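Long-range contact in anopheles Plasmodium-responsive Leucine-rich repeat protein 1B (Anopheles gambiae, PDB 4XGO), which probably acts in the mosquito's response to Plasmodium, in which its leucine-rich repeat domain, the part crystallised here, is thought to function alongside LRIM1: residues A[127-132]-A[148-153]. Sequence-based numbering, arbitrary orientation.
With NAG (2-acetamido-2-deoxy-beta-D-glucopyranose), chain C; NAG (2-acetamido-2-deoxy-beta-D-glucopyranose), chain B.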
loop_
_atom_site.group_PDB
_atom_site.type_symbol
_atom_site.label_atom_id
_atom_site.label_comp_id
_atom_site.label_asym_id
_atom_site.label_seq_id
_atom_site.Cartn_x
_atom_site.Cartn_y
_atom_site.Cartn_z
ATOM N N SER A 127 5.636 0.226 13.444
ATOM C CA SER A 127 4.430 -0.399 12.928
ATOM C C SER A 127 4.682 -1.046 11.561
ATOM O O SER A 127 5.549 -0.631 10.815
ATOM C CB SER A 127 3.293 0.615 12.837
ATOM O OG SER A 127 3.554 1.545 11.807
ATOM N N SER A 128 3.916 -2.098 11.267
ATOM C CA SER A 128 3.893 -2.706 9.939
ATOM C C SER A 128 5.250 -3.285 9.548
ATOM O O SER A 128 5.779 -3.015 8.475
ATOM C CB SER A 128 3.364 -1.738 8.872
ATOM O OG SER A 128 2.033 -1.328 9.152
ATOM N N ASN A 129 5.802 -4.078 10.446
ATOM C CA ASN A 129 6.918 -4.953 10.141
ATOM C C ASN A 129 6.454 -6.413 10.321
ATOM O O ASN A 129 5.270 -6.702 10.120
ATOM C CB ASN A 129 8.080 -4.586 11.046
ATOM C CG ASN A 129 8.806 -3.347 10.567
ATOM O OD1 ASN A 129 9.595 -3.417 9.639
ATOM N ND2 ASN A 129 8.579 -2.236 11.224
ATOM N N ARG A 130 7.370 -7.316 10.675
ATOM C CA ARG A 130 7.016 -8.708 10.999
ATOM C C ARG A 130 7.572 -9.099 12.358
ATOM O O ARG A 130 8.071 -10.225 12.538
ATOM C CB ARG A 130 7.588 -9.668 9.962
ATOM C CG ARG A 130 7.221 -9.403 8.522
ATOM C CD ARG A 130 7.983 -10.364 7.608
ATOM N NE ARG A 130 9.423 -10.102 7.564
ATOM C CZ ARG A 130 10.299 -10.753 6.797
ATOM N NH1 ARG A 130 9.884 -11.754 6.014
ATOM N NH2 ARG A 130 11.599 -10.414 6.810
ATOM N N LEU A 131 7.517 -8.172 13.309
ATOM C CA LEU A 131 8.232 -8.320 14.566
ATOM C C LEU A 131 7.645 -9.415 15.434
ATOM O O LEU A 131 6.453 -9.402 15.713
ATOM C CB LEU A 131 8.242 -7.018 15.342
ATOM C CG LEU A 131 9.165 -5.956 14.732
ATOM C CD1 LEU A 131 8.895 -4.639 15.436
ATOM C CD2 LEU A 131 10.623 -6.374 14.882
ATOM N N THR A 132 8.500 -10.341 15.867
ATOM C CA THR A 132 8.105 -11.330 16.870
ATOM C C THR A 132 8.764 -11.081 18.220
ATOM O O THR A 132 8.420 -11.726 19.214
ATOM C CB THR A 132 8.497 -12.734 16.405
ATOM O OG1 THR A 132 9.900 -12.758 16.124
ATOM C CG2 THR A 132 7.696 -13.115 15.164
ATOM N N SER A 148 2.150 -1.409 16.201
ATOM C CA SER A 148 0.972 -2.017 15.596
ATOM C C SER A 148 1.337 -2.754 14.312
ATOM O O SER A 148 2.339 -2.453 13.703
ATOM C CB SER A 148 -0.118 -0.977 15.316
ATOM O OG SER A 148 0.266 -0.034 14.315
ATOM N N TYR A 149 0.523 -3.740 13.937
ATOM C CA TYR A 149 0.712 -4.519 12.716
ATOM C C TYR A 149 2.066 -5.248 12.705
ATOM O O TYR A 149 2.892 -5.074 11.820
ATOM C CB TYR A 149 0.503 -3.660 11.468
ATOM C CG TYR A 149 -0.911 -3.144 11.324
ATOM C CD1 TYR A 149 -1.877 -3.896 10.659
ATOM C CD2 TYR A 149 -1.283 -1.918 11.861
ATOM C CE1 TYR A 149 -3.175 -3.423 10.515
ATOM C CE2 TYR A 149 -2.582 -1.436 11.703
ATOM C CZ TYR A 149 -3.508 -2.217 11.036
ATOM O OH TYR A 149 -4.808 -1.767 10.865
ATOM N N ASN A 150 2.245 -6.099 13.700
ATOM C CA ASN A 150 3.400 -6.968 13.800
ATOM C C ASN A 150 2.925 -8.366 14.199
ATOM O O ASN A 150 1.714 -8.685 14.046
ATOM C CB ASN A 150 4.411 -6.331 14.746
ATOM C CG ASN A 150 5.253 -5.291 14.047
ATOM O OD1 ASN A 150 6.018 -5.624 13.137
ATOM N ND2 ASN A 150 5.127 -4.051 14.454
ATOM N N LEU A 151 3.845 -9.197 14.677
ATOM C CA LEU A 151 3.544 -10.580 15.072
ATOM C C LEU A 151 3.922 -10.855 16.511
ATOM O O LEU A 151 4.399 -11.964 16.847
ATOM C CB LEU A 151 4.290 -11.541 14.154
ATOM C CG LEU A 151 3.890 -11.428 12.685
ATOM C CD1 LEU A 151 4.866 -12.161 11.792
ATOM C CD2 LEU A 151 2.475 -11.906 12.437
ATOM N N LEU A 152 3.719 -9.868 17.369
ATOM C CA LEU A 152 4.131 -9.961 18.765
ATOM C C LEU A 152 3.119 -10.799 19.545
ATOM O O LEU A 152 1.926 -10.693 19.309
ATOM C CB LEU A 152 4.242 -8.575 19.402
ATOM C CG LEU A 152 5.287 -7.627 18.825
ATOM C CD1 LEU A 152 5.132 -6.223 19.398
ATOM C CD2 LEU A 152 6.691 -8.172 19.055
ATOM N N SER A 153 3.615 -11.634 20.452
ATOM C CA SER A 153 2.727 -12.416 21.322
ATOM C C SER A 153 2.858 -11.970 22.767
ATOM O O SER A 153 1.965 -12.208 23.564
ATOM C CB SER A 153 3.018 -13.907 21.191
ATOM O OG SER A 153 2.613 -14.383 19.913
HETATM C C1 NAG C . 0.265 3.467 14.774
HETATM C C2 NAG C . -0.707 4.645 14.790
HETATM C C3 NAG C . -1.877 4.373 13.839
HETATM C C4 NAG C . -1.377 4.046 12.441
HETATM C C5 NAG C . -0.278 2.981 12.527
HETATM C C6 NAG C . 0.359 2.787 11.149
HETATM C C7 NAG C . -1.512 5.948 16.683
HETATM C C8 NAG C . -2.170 5.962 18.025
HETATM N N2 NAG C . -1.291 4.782 16.095
HETATM O O3 NAG C . -2.785 5.462 13.822
HETATM O O4 NAG C . -2.430 3.446 11.675
HETATM O O5 NAG C . 0.736 3.336 13.454
HETATM O O6 NAG C . -0.121 1.532 10.706
HETATM O O7 NAG C . -1.188 7.007 16.163
HETATM C C1 NAG B . -2.943 4.288 10.636
HETATM C C2 NAG B . -3.654 3.417 9.611
HETATM C C3 NAG B . -4.209 4.288 8.486
HETATM C C4 NAG B . -4.876 5.578 8.978
HETATM C C5 NAG B . -4.194 6.216 10.192
HETATM C C6 NAG B . -5.108 7.230 10.868
HETATM C C7 NAG B . -2.920 1.156 8.934
HETATM C C8 NAG B . -1.813 0.315 8.364
HETATM N N2 NAG B . -2.692 2.466 9.068
HETATM O O3 NAG B . -5.139 3.527 7.741
HETATM O O4 NAG B . -4.894 6.513 7.916
HETATM O O5 NAG B . -3.861 5.230 11.145
HETATM O O6 NAG B . -4.360 8.008 11.778
HETATM O O7 NAG B . -3.969 0.613 9.248
HETATM O O HOH W 1 6.388 -11.569 21.197
#
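S128 and S148 join the start of two loop segments of the same chain that run side by side in the same direction without regular strand pairing, S127 facing S148 and T132 facing L152. S128 N donates to S148 O at 2.9 Å. Further along, L151 N donates to L131 O over 2.8 Å, and a water bridges T132 O and S153 N.

Between these backbone bonds N150 turns its amide inward. With CG anti to its own carbonyl carbon (chi1 -82°), OD1 reaches the neighbouring turn and accepts a nearly straight bond from L131 N, 3.0 Å long at 170°, and a weak one from N129 N. Its ND2 donates to V147 O and L126 O, so a buried side chain with both an acceptor and a donor satisfies backbone groups of two successive turns. N129 repeats the role one turn earlier, with OD1 accepting from L107 N and ND2 donating to L126 O and M102 O.

L131 lies alongside N150, both pointing the same way, and its CB meets CD2 of L152 at 4.2 Å, an apolar contact suited to a leucine buried beneath the turn. On the exposed side L151 CB packs against T132 CG2, while R130, its chain bent at chi3, reaches E108 for a salt bridge and N106 O for a hydrogen bond, both in the preceding coil. The small S127 and S148 let the turns approach closely beside the glycan, S148 OG being hydrogen-bonded to N146 OD1. The Y149 ring carries the acetyl methyl C8 of the second sugar over one face, offset toward its rim.

This is the asparagine ladder of a leucine-rich repeat solenoid: asparagines such as N129 and N150 follow their strands and tie the turn to the preceding coil, while L131 and L152 stack in the core.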